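Thioredoxin-like protein (Klebsiella pneumoniae subsp. pneumoniae MGH 78578, PDB 3TY1) is of unproven function but probably binds carbohydrate, with a galactose mutarotase-like fold akin to that of aldose 1-epimerases. Local coordinates at residues G43-S48 with K88-P93; L59-S64 with T179-V184; G68-R73 with F110-V115. One frame throughout, in Å; residues are numbered along the deposited sequence. Where two conformers were deposited one is given.

Interaction 1 (G43-S48 with K88-P93)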
ATOM      1  N   GLY A  43       5.675  12.423  -6.981  1.00 27.48           N
ATOM      2  CA  GLY A  43       4.408  12.257  -6.283  1.00 26.89           C
ATOM      3  C   GLY A  43       3.994  10.801  -6.107  1.00 24.91           C
ATOM      4  O   GLY A  43       4.831   9.946  -5.888  1.00 24.44           O
ATOM      5  N   LYS A  44       2.696  10.533  -6.231  1.00 25.64           N
ATOM      6  CA  LYS A  44       2.159   9.177  -6.097  1.00 25.42           C
ATOM      7  C   LYS A  44       2.246   8.383  -7.416  1.00 24.10           C
ATOM      8  O   LYS A  44       1.807   7.243  -7.504  1.00 26.15           O
ATOM      9  CB  LYS A  44       0.732   9.237  -5.589  1.00 24.34           C
ATOM     10  CG  LYS A  44       0.633   9.737  -4.193  1.00 30.11           C
ATOM     11  CD  LYS A  44      -0.762   9.591  -3.605  1.00 35.44           C
ATOM     12  CE  LYS A  44      -1.808  10.422  -4.325  1.00 42.27           C
ATOM     13  NZ  LYS A  44      -3.131  10.487  -3.590  1.00 38.64           N
ATOM     14  N   GLN A  45       2.912   8.974  -8.393  1.00 23.42           N
ATOM     15  CA  GLN A  45       3.083   8.418  -9.730  1.00 26.82           C
ATOM     16  C   GLN A  45       4.414   7.675  -9.839  1.00 29.57           C
ATOM     17  O   GLN A  45       4.740   7.119 -10.882  1.00 32.07           O
ATOM     18  CB  GLN A  45       2.854   9.617 -10.703  1.00 30.84           C
ATOM     19  CG  GLN A  45       3.460   9.641 -11.947  1.00 37.11           C
ATOM     20  CD  GLN A  45       3.134  10.877 -12.699  1.00 33.31           C
ATOM     21  OE1 GLN A  45       1.982  11.076 -13.112  1.00 23.44           O
ATOM     22  NE2 GLN A  45       4.155  11.646 -13.016  1.00 21.36           N
ATOM     23  N   GLU A  46       5.184   7.604  -8.739  1.00 28.84           N
ATOM     24  CA  GLU A  46       6.490   6.965  -8.762  1.00 27.80           C
ATOM     25  C   GLU A  46       6.402   5.493  -9.190  1.00 28.38           C
ATOM     26  O   GLU A  46       5.697   4.722  -8.579  1.00 28.35           O
ATOM     27  CB  GLU A  46       7.194   7.041  -7.408  1.00 32.18           C
ATOM     28  CG  GLU A  46       8.602   6.377  -7.408  1.00 36.08           C
ATOM     29  CD  GLU A  46       9.571   6.914  -8.512  1.00 42.39           C
ATOM     30  OE1 GLU A  46       9.690   8.135  -8.658  1.00 52.33           O
ATOM     31  OE2 GLU A  46      10.230   6.117  -9.197  1.00 58.95           O
ATOM     32  N   GLY A  47       7.069   5.159 -10.282  1.00 30.06           N
ATOM     33  CA  GLY A  47       7.091   3.786 -10.792  1.00 31.27           C
ATOM     34  C   GLY A  47       5.952   3.425 -11.733  1.00 28.60           C
ATOM     35  O   GLY A  47       5.997   2.377 -12.318  1.00 30.20           O
ATOM     36  N   SER A  48       4.944   4.291 -11.891  1.00 26.32           N
ATOM     37  CA  SER A  48       3.835   4.034 -12.787  1.00 27.24           C
ATOM     38  C   SER A  48       4.285   4.057 -14.225  1.00 30.73           C
ATOM     39  O   SER A  48       5.100   4.883 -14.591  1.00 28.93           O
ATOM     40  CB  SER A  48       2.742   5.084 -12.639  1.00 24.76           C
ATOM     41  OG  SER A  48       2.079   4.945 -11.386  1.00 26.02           O
ATOM     42  N   LYS A  88      -4.271  14.526 -11.268  1.00 26.05           N
ATOM     43  CA  LYS A  88      -3.433  14.749 -12.438  1.00 29.68           C
ATOM     44  C   LYS A  88      -2.363  13.666 -12.600  1.00 34.91           C
ATOM     45  O   LYS A  88      -1.865  13.452 -13.685  1.00 38.99           O
ATOM     46  CB  LYS A  88      -2.741  16.098 -12.352  1.00 33.26           C
ATOM     47  CG  LYS A  88      -3.652  17.286 -12.163  1.00 37.93           C
ATOM     48  CD  LYS A  88      -4.514  17.582 -13.332  1.00 42.49           C
ATOM     49  CE  LYS A  88      -5.401  18.845 -13.084  1.00 52.23           C
ATOM     50  NZ  LYS A  88      -6.666  18.776 -13.966  1.00 49.29           N
ATOM     51  N   GLU A  89      -2.044  12.960 -11.544  1.00 27.00           N
ATOM     52  CA  GLU A  89      -1.008  11.928 -11.592  1.00 26.68           C
ATOM     53  C   GLU A  89      -1.589  10.569 -12.028  1.00 25.36           C
ATOM     54  O   GLU A  89      -2.765  10.319 -11.821  1.00 23.48           O
ATOM     55  CB  GLU A  89      -0.406  11.822 -10.186  1.00 25.20           C
ATOM     56  CG  GLU A  89       0.465  13.112  -9.949  1.00 30.33           C
ATOM     57  CD  GLU A  89       1.072  13.235  -8.565  1.00 36.47           C
ATOM     58  OE1 GLU A  89       0.926  12.306  -7.716  1.00 33.38           O
ATOM     59  OE2 GLU A  89       1.673  14.313  -8.344  1.00 25.74           O
ATOM     60  N   VAL A  90      -0.721   9.741 -12.612  1.00 26.58           N
ATOM     61  CA  VAL A  90      -0.989   8.355 -12.918  1.00 25.14           C
ATOM     62  C   VAL A  90      -0.584   7.606 -11.633  1.00 25.02           C
ATOM     63  O   VAL A  90       0.583   7.188 -11.470  1.00 25.19           O
ATOM     64  CB  VAL A  90      -0.182   7.900 -14.156  1.00 25.00           C
ATOM     65  CG1 VAL A  90      -0.461   6.390 -14.484  1.00 24.53           C
ATOM     66  CG2 VAL A  90      -0.487   8.862 -15.381  1.00 21.50           C
ATOM     67  N   VAL A  91      -1.558   7.432 -10.739  1.00 23.94           N
ATOM     68  CA  VAL A  91      -1.277   6.977  -9.383  1.00 23.35           C
ATOM     69  C   VAL A  91      -0.905   5.504  -9.370  1.00 25.33           C
ATOM     70  O   VAL A  91      -1.663   4.637  -9.871  1.00 26.11           O
ATOM     71  CB  VAL A  91      -2.423   7.291  -8.425  1.00 23.48           C
ATOM     72  CG1 VAL A  91      -2.133   6.785  -6.996  1.00 23.88           C
ATOM     73  CG2 VAL A  91      -2.752   8.817  -8.470  1.00 24.65           C
ATOM     74  N   ASN A  92       0.273   5.210  -8.815  1.00 24.41           N
ATOM     75  CA  ASN A  92       0.720   3.826  -8.674  1.00 22.64           C
ATOM     76  C   ASN A  92      -0.232   3.220  -7.631  1.00 25.71           C
ATOM     77  O   ASN A  92      -0.384   3.773  -6.547  1.00 24.54           O
ATOM     78  CB  ASN A  92       2.135   3.781  -8.153  1.00 26.03           C
ATOM     79  CG  ASN A  92       2.728   2.373  -8.104  1.00 28.75           C
ATOM     80  OD1 ASN A  92       2.085   1.422  -7.666  1.00 31.83           O
ATOM     81  ND2 ASN A  92       4.023   2.276  -8.452  1.00 29.93           N
ATOM     82  N   PRO A  93      -0.874   2.067  -7.937  1.00 25.90           N
ATOM     83  CA  PRO A  93      -1.782   1.463  -6.928  1.00 25.57           C
ATOM     84  C   PRO A  93      -1.174   1.202  -5.531  1.00 29.11           C
ATOM     85  O   PRO A  93      -1.928   1.107  -4.568  1.00 28.47           O
ATOM     86  CB  PRO A  93      -2.156   0.145  -7.580  1.00 27.97           C
ATOM     87  CG  PRO A  93      -2.162   0.461  -9.032  1.00 29.76           C
ATOM     88  CD  PRO A  93      -0.962   1.343  -9.220  1.00 29.45           C
TER
HETATM   89  O   HOH W   1       1.015  13.434 -14.303  1.00 47.32           O
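A type II beta turn, Gln-45 to Ser-48, in the loop between two strands of the six-stranded sheet of this supersandwich protein docks on the irregular chain 88-93, and polar bonds do most of the joining. The tight part lies around Val-90 to Asn-92. There Asn-92 N points almost straight at Lys-44 O (2.9 Å, 167°), in the plane of that carbonyl. The Ser-48 hydroxyl, placed beside its own backbone N, donates to Val-90 O from above the carbonyl plane, with OG 2.7 Å from O. Methyl CG1 of Val-90 rests against Ser-48 CB. At the turn, where Gly-47 has a positive phi that suits glycine, Asn-92 reaches out with CG anti to the backbone N and gives an ND2 hydrogen to Glu-46 O, close to its own amide plane.

Lys-44 and Glu-46 are the more open parts, both partly exposed. Lys-44 NZ stays 6.1 Å from Glu-89 OE1, which instead accepts Lys-44 N from above the carboxylate plane. One water and the second subunit complete the Glu-89 and Gln-45 side: Glu-89 OE2 turns to Ser-145 of that subunit, and Gln-45 NE2 is held by His-41 O and by Ala-10 O of the second subunit. Gln-45 OE1 takes Val-90 N on a lone pair (3.1 Å, 171°) and also accepts from a water that donates to Lys-88 O.

Interaction 2 (L59-S64 with T179-V184). With SO4 (sulfate ion), chain I.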
ATOM      1  N   LEU A  59      -4.873   8.607 -34.330  1.00 28.64           N
ATOM      2  CA  LEU A  59      -5.133   8.707 -32.913  1.00 28.47           C
ATOM      3  C   LEU A  59      -3.843   8.514 -32.122  1.00 30.18           C
ATOM      4  O   LEU A  59      -3.063   7.585 -32.397  1.00 30.38           O
ATOM      5  CB  LEU A  59      -6.136   7.663 -32.468  1.00 27.13           C
ATOM      6  CG  LEU A  59      -7.565   7.702 -33.023  1.00 27.64           C
ATOM      7  CD1 LEU A  59      -8.412   6.578 -32.373  1.00 27.03           C
ATOM      8  CD2 LEU A  59      -8.153   9.103 -32.762  1.00 23.18           C
ATOM      9  N   THR A  60      -3.677   9.329 -31.088  1.00 27.68           N
ATOM     10  CA  THR A  60      -2.618   9.119 -30.126  1.00 26.04           C
ATOM     11  C   THR A  60      -3.305   8.509 -28.908  1.00 27.90           C
ATOM     12  O   THR A  60      -4.246   9.092 -28.335  1.00 26.89           O
ATOM     13  CB  THR A  60      -1.816  10.394 -29.814  1.00 29.43           C
ATOM     14  OG1 THR A  60      -1.070  10.737 -30.977  1.00 28.00           O
ATOM     15  CG2 THR A  60      -0.794  10.125 -28.641  1.00 26.88           C
ATOM     16  N   ILE A  61      -2.904   7.288 -28.570  1.00 25.16           N
ATOM     17  CA  ILE A  61      -3.606   6.511 -27.569  1.00 23.75           C
ATOM     18  C   ILE A  61      -2.683   6.192 -26.417  1.00 24.11           C
ATOM     19  O   ILE A  61      -1.618   5.550 -26.627  1.00 24.64           O
ATOM     20  CB  ILE A  61      -4.086   5.155 -28.176  1.00 27.81           C
ATOM     21  CG1 ILE A  61      -5.032   5.403 -29.374  1.00 26.23           C
ATOM     22  CG2 ILE A  61      -4.719   4.268 -27.054  1.00 25.06           C
ATOM     23  CD1 ILE A  61      -5.411   4.083 -30.179  1.00 26.81           C
ATOM     24  N   THR A  62      -3.069   6.613 -25.214  1.00 22.83           N
ATOM     25  CA  THR A  62      -2.248   6.417 -24.018  1.00 24.50           C
ATOM     26  C   THR A  62      -2.952   5.522 -23.085  1.00 25.77           C
ATOM     27  O   THR A  62      -4.117   5.766 -22.749  1.00 27.58           O
ATOM     28  CB  THR A  62      -1.960   7.753 -23.302  1.00 26.88           C
ATOM     29  OG1 THR A  62      -1.309   8.629 -24.218  1.00 30.40           O
ATOM     30  CG2 THR A  62      -1.074   7.538 -22.059  1.00 23.74           C
ATOM     31  N   LEU A  63      -2.257   4.484 -22.648  1.00 25.90           N
ATOM     32  CA  LEU A  63      -2.818   3.581 -21.633  1.00 23.79           C
ATOM     33  C   LEU A  63      -1.801   3.372 -20.529  1.00 25.17           C
ATOM     34  O   LEU A  63      -0.654   3.725 -20.702  1.00 24.51           O
ATOM     35  CB  LEU A  63      -3.304   2.300 -22.260  1.00 28.12           C
ATOM     36  CG  LEU A  63      -2.453   1.334 -23.017  1.00 36.18           C
ATOM     37  CD1 LEU A  63      -1.715   0.472 -21.957  1.00 30.90           C
ATOM     38  CD2 LEU A  63      -3.290   0.446 -23.902  1.00 31.61           C
ATOM     39  N   SER A  64      -2.225   2.814 -19.401  1.00 26.46           N
ATOM     40  CA  SER A  64      -1.338   2.561 -18.282  1.00 25.51           C
ATOM     41  C   SER A  64      -1.314   1.090 -17.874  1.00 23.17           C
ATOM     42  O   SER A  64      -2.289   0.600 -17.307  1.00 25.20           O
ATOM     43  CB  SER A  64      -1.716   3.425 -17.080  1.00 27.00           C
ATOM     44  OG  SER A  64      -0.847   3.071 -16.026  1.00 25.37           O
ATOM     45  N   THR A 179      -6.564  -8.391 -21.629  1.00 29.20           N
ATOM     46  CA  THR A 179      -7.076  -7.202 -22.307  1.00 29.19           C
ATOM     47  C   THR A 179      -6.377  -7.049 -23.654  1.00 30.98           C
ATOM     48  O   THR A 179      -5.204  -7.450 -23.801  1.00 30.17           O
ATOM     49  CB  THR A 179      -6.888  -5.906 -21.506  1.00 28.67           C
ATOM     50  OG1 THR A 179      -5.504  -5.589 -21.447  1.00 30.60           O
ATOM     51  CG2 THR A 179      -7.483  -5.970 -20.077  1.00 31.79           C
ATOM     52  N   GLU A 180      -7.081  -6.493 -24.646  1.00 28.38           N
ATOM     53  CA  GLU A 180      -6.449  -6.228 -25.950  1.00 28.84           C
ATOM     54  C   GLU A 180      -7.077  -5.022 -26.615  1.00 30.33           C
ATOM     55  O   GLU A 180      -8.309  -4.941 -26.743  1.00 29.20           O
ATOM     56  CB  GLU A 180      -6.515  -7.440 -26.906  1.00 32.13           C
ATOM     57  CG  GLU A 180      -5.681  -7.230 -28.179  1.00 32.88           C
ATOM     58  CD  GLU A 180      -5.640  -8.459 -29.117  1.00 36.44           C
ATOM     59  OE1 GLU A 180      -6.640  -8.762 -29.800  1.00 43.09           O
ATOM     60  OE2 GLU A 180      -4.575  -9.088 -29.185  1.00 45.64           O
ATOM     61  N   LEU A 181      -6.226  -4.079 -26.986  1.00 27.01           N
ATOM     62  CA  LEU A 181      -6.599  -2.927 -27.802  1.00 26.87           C
ATOM     63  C   LEU A 181      -5.983  -3.094 -29.192  1.00 26.27           C
ATOM     64  O   LEU A 181      -4.818  -3.484 -29.311  1.00 28.38           O
ATOM     65  CB  LEU A 181      -6.201  -1.643 -27.111  1.00 25.15           C
ATOM     66  CG  LEU A 181      -6.426  -0.330 -27.860  1.00 27.37           C
ATOM     67  CD1 LEU A 181      -6.663   0.819 -26.852  1.00 31.56           C
ATOM     68  CD2 LEU A 181      -5.243  -0.031 -28.808  1.00 29.57           C
ATOM     69  N   ARG A 182      -6.777  -2.825 -30.231  1.00 28.69           N
ATOM     70  CA  ARG A 182      -6.335  -2.937 -31.621  1.00 27.10           C
ATOM     71  C   ARG A 182      -6.531  -1.594 -32.305  1.00 28.09           C
ATOM     72  O   ARG A 182      -7.583  -0.953 -32.172  1.00 27.91           O
ATOM     73  CB  ARG A 182      -7.127  -3.991 -32.356  1.00 27.49           C
ATOM     74  CG  ARG A 182      -7.132  -5.318 -31.688  1.00 27.70           C
ATOM     75  CD  ARG A 182      -7.760  -6.375 -32.623  1.00 33.88           C
ATOM     76  NE  ARG A 182      -7.926  -7.633 -31.905  1.00 39.22           N
ATOM     77  CZ  ARG A 182      -8.519  -8.711 -32.395  1.00 43.36           C
ATOM     78  NH1 ARG A 182      -9.039  -8.703 -33.619  1.00 45.69           N
ATOM     79  NH2 ARG A 182      -8.612  -9.795 -31.635  1.00 45.38           N
ATOM     80  N   TYR A 183      -5.511  -1.151 -33.022  1.00 27.03           N
ATOM     81  CA  TYR A 183      -5.569   0.137 -33.702  1.00 25.08           C
ATOM     82  C   TYR A 183      -4.853   0.060 -35.038  1.00 25.19           C
ATOM     83  O   TYR A 183      -3.717  -0.384 -35.089  1.00 26.69           O
ATOM     84  CB  TYR A 183      -4.948   1.233 -32.809  1.00 24.36           C
ATOM     85  CG  TYR A 183      -4.933   2.559 -33.531  1.00 23.72           C
ATOM     86  CD1 TYR A 183      -6.134   3.191 -33.865  1.00 25.34           C
ATOM     87  CD2 TYR A 183      -3.759   3.183 -33.872  1.00 27.20           C
ATOM     88  CE1 TYR A 183      -6.162   4.389 -34.574  1.00 27.71           C
ATOM     89  CE2 TYR A 183      -3.774   4.389 -34.594  1.00 27.24           C
ATOM     90  CZ  TYR A 183      -4.986   4.985 -34.947  1.00 27.28           C
ATOM     91  OH  TYR A 183      -4.968   6.182 -35.662  1.00 30.18           O
ATOM     92  N   VAL A 184      -5.533   0.475 -36.115  1.00 24.77           N
ATOM     93  CA  VAL A 184      -4.941   0.574 -37.427  1.00 26.46           C
ATOM     94  C   VAL A 184      -4.412   2.022 -37.583  1.00 27.67           C
ATOM     95  O   VAL A 184      -5.166   2.995 -37.493  1.00 27.91           O
ATOM     96  CB  VAL A 184      -5.926   0.239 -38.565  1.00 30.19           C
ATOM     97  CG1 VAL A 184      -5.246   0.447 -39.932  1.00 30.61           C
ATOM     98  CG2 VAL A 184      -6.432  -1.168 -38.433  1.00 29.79           C
TER
HETATM   99  S   SO4 I 509      -8.173 -12.079 -35.444  1.00 74.79           S
HETATM  100  O1  SO4 I 509      -8.674 -10.905 -36.159  1.00 78.63           O
HETATM  101  O2  SO4 I 509      -8.845 -13.260 -35.968  1.00 86.35           O
HETATM  102  O3  SO4 I 509      -6.749 -12.230 -35.694  1.00 65.63           O
HETATM  103  O4  SO4 I 509      -8.507 -12.030 -34.029  1.00 71.04           O
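The ring of Tyr-183 has Ile-61 CD1 over one face, 4.1 Å from the ring centroid and 27° off the normal, a CH-pi contact that brings the methyl nearest to CG at the root of the ring. Farther out, Leu-59 crosses the ring obliquely: its CB, CG and CD1 lie along CE1, CZ and the hydroxyl, with CD1 3.8 Å from Tyr-183 CE1. With CG anti to the backbone N, the tyrosine reaches across to strand 60-64, and its hydroxyl accepts a nearly straight bond from the main chain, Leu-59 N to Tyr-183 OH being 2.8 Å at 174°. The same OH is also bonded to Ser-187 O, so two main-chain groups fix the tip of a buried ring.

The second flat group belongs to Arg-182, which leaves its strand away from 60-64; its guanidinium meets Glu-180 and a sulfate instead. NE and NH2 both grip one oxygen, OE1 of Glu-180, side-on and close to the guanidinium plane, the shorter bond being NE to OE1 at 2.7 Å. Glu-180 OE2 is paired with Arg-162, while the sulfate, probably from the crystallisation liquor, binds NH1 and NH2 only weakly.

Between the strands the remaining contact is purely apolar. Ile-61 and Leu-181 meet tip to tip, CG2 to CD1 at 4.0 Å, and Leu-63 CD2 touches the same leucine methyl more loosely.

This is face-to-face sheet packing: the strand axes run 10.4 Å apart at 169°, nearly antiparallel, without backbone pairing. Strand 60-64 is flanked in the six-stranded sheet by 49-55 and 70-76, and strand 173-183 lies in the ten-stranded sheet between 159-169 and 189-198, so Leu-59, Ile-61, Leu-63, Leu-181 and Tyr-183 form part of the layer between the sheets.

Interaction 3 (G68-R73 with F110-V115)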
ATOM      1  N   GLY A  68      -4.046  -1.436 -14.728  1.00 25.07           N
ATOM      2  CA  GLY A  68      -4.915  -2.452 -15.369  1.00 27.27           C
ATOM      3  C   GLY A  68      -5.144  -2.304 -16.859  1.00 28.60           C
ATOM      4  O   GLY A  68      -6.115  -2.808 -17.377  1.00 28.85           O
HETATM    5  N   MSE A  69      -4.232  -1.608 -17.531  1.00 26.91           N
HETATM    6  CA  MSE A  69      -4.381  -1.263 -18.951  1.00 26.72           C
HETATM    7  C   MSE A  69      -5.550  -0.310 -19.223  1.00 24.93           C
HETATM    8  O   MSE A  69      -6.046  -0.215 -20.365  1.00 26.17           O
HETATM    9  CB  MSE A  69      -4.454  -2.510 -19.837  1.00 29.50           C
HETATM   10  CG  MSE A  69      -3.440  -3.575 -19.575  1.00 24.64           C
HETATM   11 SE   MSE A  69      -1.654  -3.187 -20.052  0.75 23.47          SE
HETATM   12  CE  MSE A  69      -1.758  -3.121 -22.028  1.00 25.73           C
ATOM     13  N   ASN A  70      -5.944   0.452 -18.209  1.00 27.85           N
ATOM     14  CA  ASN A  70      -6.929   1.525 -18.390  1.00 26.80           C
ATOM     15  C   ASN A  70      -6.427   2.462 -19.485  1.00 26.65           C
ATOM     16  O   ASN A  70      -5.203   2.712 -19.614  1.00 26.28           O
ATOM     17  CB  ASN A  70      -7.026   2.398 -17.117  1.00 27.25           C
ATOM     18  CG  ASN A  70      -7.773   1.757 -15.955  1.00 31.98           C
ATOM     19  OD1 ASN A  70      -8.428   0.706 -16.089  1.00 28.42           O
ATOM     20  ND2 ASN A  70      -7.654   2.412 -14.754  1.00 27.51           N
ATOM     21  N   LEU A  71      -7.368   3.064 -20.205  1.00 26.55           N
ATOM     22  CA  LEU A  71      -7.078   3.991 -21.269  1.00 24.90           C
ATOM     23  C   LEU A  71      -7.115   5.368 -20.623  1.00 26.18           C
ATOM     24  O   LEU A  71      -8.107   5.777 -20.023  1.00 23.64           O
ATOM     25  CB  LEU A  71      -8.079   3.891 -22.423  1.00 25.61           C
ATOM     26  CG  LEU A  71      -8.355   2.476 -23.004  1.00 25.74           C
ATOM     27  CD1 LEU A  71      -9.309   2.585 -24.177  1.00 27.77           C
ATOM     28  CD2 LEU A  71      -7.056   1.768 -23.389  1.00 24.71           C
ATOM     29  N   LEU A  72      -6.023   6.101 -20.762  1.00 23.79           N
ATOM     30  CA  LEU A  72      -5.941   7.421 -20.128  1.00 25.31           C
ATOM     31  C   LEU A  72      -6.516   8.539 -20.998  1.00 26.45           C
ATOM     32  O   LEU A  72      -7.274   9.394 -20.531  1.00 27.47           O
ATOM     33  CB  LEU A  72      -4.486   7.752 -19.817  1.00 25.02           C
ATOM     34  CG  LEU A  72      -3.711   6.848 -18.833  1.00 33.40           C
ATOM     35  CD1 LEU A  72      -2.429   7.541 -18.335  1.00 28.52           C
ATOM     36  CD2 LEU A  72      -4.481   6.401 -17.673  1.00 29.06           C
ATOM     37  N   ARG A  73      -6.181   8.485 -22.275  1.00 26.25           N
ATOM     38  CA  ARG A  73      -6.538   9.550 -23.200  0.50 26.93           C
ATOM     39  C   ARG A  73      -6.372   9.095 -24.643  1.00 28.87           C
ATOM     40  O   ARG A  73      -5.505   8.278 -24.980  1.00 28.39           O
ATOM     41  CB  ARG A  73      -5.698  10.811 -22.925  0.50 26.29           C
ATOM     42  CG  ARG A  73      -6.016  12.018 -23.784  0.50 33.96           C
ATOM     43  CD  ARG A  73      -5.060  13.202 -23.402  0.50 38.36           C
ATOM     44  NE  ARG A  73      -5.461  13.828 -22.146  0.50 43.26           N
ATOM     45  CZ  ARG A  73      -4.751  14.744 -21.480  0.50 46.77           C
ATOM     46  NH1 ARG A  73      -3.562  15.148 -21.916  0.50 45.72           N
ATOM     47  NH2 ARG A  73      -5.244  15.253 -20.367  0.50 45.52           N
ATOM     48  N   PHE A 110      -8.743   8.397  -9.954  1.00 25.49           N
ATOM     49  CA  PHE A 110      -9.635   8.453 -11.123  1.00 27.54           C
ATOM     50  C   PHE A 110      -9.451   9.651 -12.010  1.00 27.06           C
ATOM     51  O   PHE A 110      -9.789  10.796 -11.639  1.00 26.65           O
ATOM     52  CB  PHE A 110     -11.115   8.305 -10.687  1.00 25.14           C
ATOM     53  CG  PHE A 110     -12.113   8.299 -11.840  1.00 26.69           C
ATOM     54  CD1 PHE A 110     -11.870   7.592 -13.000  1.00 25.83           C
ATOM     55  CD2 PHE A 110     -13.347   8.911 -11.704  1.00 26.33           C
ATOM     56  CE1 PHE A 110     -12.813   7.549 -14.053  1.00 27.84           C
ATOM     57  CE2 PHE A 110     -14.270   8.872 -12.730  1.00 28.43           C
ATOM     58  CZ  PHE A 110     -14.003   8.189 -13.900  1.00 26.98           C
ATOM     59  N   ASN A 111      -8.857   9.392 -13.184  1.00 27.11           N
ATOM     60  CA  ASN A 111      -8.731  10.401 -14.223  1.00 24.03           C
ATOM     61  C   ASN A 111      -8.800   9.882 -15.675  1.00 24.82           C
ATOM     62  O   ASN A 111      -8.607  10.639 -16.617  1.00 25.36           O
ATOM     63  CB  ASN A 111      -7.448  11.177 -13.995  1.00 24.56           C
ATOM     64  CG  ASN A 111      -6.212  10.299 -14.100  1.00 26.92           C
ATOM     65  OD1 ASN A 111      -6.250   9.177 -14.677  1.00 25.66           O
ATOM     66  ND2 ASN A 111      -5.090  10.838 -13.620  1.00 26.42           N
ATOM     67  N   GLU A 112      -9.184   8.626 -15.834  1.00 22.87           N
ATOM     68  CA  GLU A 112      -9.050   7.943 -17.102  1.00 23.56           C
ATOM     69  C   GLU A 112     -10.260   8.101 -18.029  1.00 24.20           C
ATOM     70  O   GLU A 112     -11.372   8.348 -17.601  1.00 27.14           O
ATOM     71  CB  GLU A 112      -8.800   6.448 -16.836  1.00 24.14           C
ATOM     72  CG  GLU A 112      -7.599   6.133 -15.973  1.00 27.25           C
ATOM     73  CD  GLU A 112      -7.900   5.897 -14.481  1.00 30.19           C
ATOM     74  OE1 GLU A 112      -8.819   6.525 -13.914  1.00 29.85           O
ATOM     75  OE2 GLU A 112      -7.201   5.073 -13.876  1.00 30.65           O
HETATM   76  N   MSE A 113      -9.975   7.933 -19.308  1.00 25.26           N
HETATM   77  CA  MSE A 113     -10.934   7.882 -20.373  1.00 27.15           C
HETATM   78  C   MSE A 113     -11.685   6.538 -20.349  1.00 27.59           C
HETATM   79  O   MSE A 113     -12.871   6.504 -20.674  1.00 27.98           O
HETATM   80  CB  MSE A 113     -10.226   8.108 -21.709  1.00 27.05           C
HETATM   81  CG  MSE A 113     -11.126   8.095 -22.908  1.00 29.64           C
HETATM   82 SE   MSE A 113     -11.269   6.350 -23.804  0.75 27.01          SE
HETATM   83  CE  MSE A 113     -13.069   6.265 -23.837  1.00 25.61           C
HETATM   84  N   MSE A 114     -11.012   5.437 -20.007  1.00 28.23           N
HETATM   85  CA  MSE A 114     -11.714   4.124 -19.906  1.00 26.92           C
HETATM   86  C   MSE A 114     -11.122   3.287 -18.757  1.00 28.48           C
HETATM   87  O   MSE A 114      -9.957   2.938 -18.798  1.00 28.24           O
HETATM   88  CB  MSE A 114     -11.687   3.360 -21.260  1.00 23.65           C
HETATM   89  CG  MSE A 114     -12.827   2.353 -21.503  1.00 31.96           C
HETATM   90 SE   MSE A 114     -12.727   0.846 -20.298  0.75 29.49          SE
HETATM   91  CE  MSE A 114     -11.090   0.039 -20.990  1.00 31.32           C
ATOM     92  N   VAL A 115     -11.938   3.022 -17.735  1.00 29.57           N
ATOM     93  CA  VAL A 115     -11.581   2.174 -16.613  1.00 30.84           C
ATOM     94  C   VAL A 115     -12.388   0.881 -16.643  1.00 32.37           C
ATOM     95  O   VAL A 115     -13.602   0.941 -16.734  1.00 30.60           O
ATOM     96  CB  VAL A 115     -11.910   2.828 -15.256  1.00 34.03           C
ATOM     97  CG1 VAL A 115     -11.443   1.872 -14.116  1.00 28.73           C
ATOM     98  CG2 VAL A 115     -11.261   4.169 -15.149  1.00 36.56           C
TER
HETATM   99  O   HOH W   2      -9.007  11.285 -19.377  1.00 27.58           O
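A classic beta bulge joins the start of strand 70-76 to the chain entering strand 114-119, with Met-113 and Met-114, both selenomethionines, facing Leu-71. The one true bridge is the antiparallel hydrogen-bonded pair Leu-71 and Met-114. Leu-71 N donates to Met-114 O, and Met-114 N returns a bond to Leu-71 O on a lone pair, with N and O 2.9 Å apart. The extra residue also turns its N-H to this place: Met-113 N makes two weak bonds, to Leu-71 O and to Leu-72 O. A water lies within hydrogen-bonding distance of both Leu-72 O and Asn-111 O, linking the two carbonyl oxygens.

Side chains close both flanks. Leu-71 and Met-114 cross obliquely, CB to CB at 3.8 Å, and the bent Met-114 chain brings CE near Leu-71 CG. On the other flank, Asn-70 ND2 donates to Glu-112 OE2 at 2.8 Å, the oxygen being met from well above the carboxylate plane, with the amide and carboxylate planes 79° apart. Glu-112 reaches there through a bend at chi2 (97°), which also lays its CG 3.6 Å from Leu-72 CD2. Its OE2 has a salt bridge to Arg-67, which should favour the ionised form, and its OE1 accepts the N-H of the preceding Asn-111.

Beyond the pair, Leu-71 packs on Leu-181 of the ten-stranded sheet and Met-114 on strand 204-214. Strand 70-76 has its own classic bulge next to the Leu-71 and Met-114 bridge, Leu-72 and Arg-73 both facing Thr-62 of the neighbouring strand 60-64.

Overall arrangement
Interaction 1 joins two loops, interaction 2 packs two sheets face to face, and interaction 3 pairs strand 70-76 with strand 114-119. Interactions 2 and 3 are directly joined, because strands 60-64 and 70-76 are neighbours: Thr-62 O and Leu-72 N are 2.8 Å apart, and the centres of the two interactions about 11 Å. Interaction 1 lies about 13 Å from interaction 3, centre to centre, and reaches it through Glu-89 O, 3.0 Å from Asn-111 ND2, and through Val-90 packing on Leu-72. Its centre is about 20 Å from that of interaction 2, yet Val-90 CG1 touches Ser-64 OG. No sugar-binding residue is identified in these contacts; carbohydrate binding is only expected from the family.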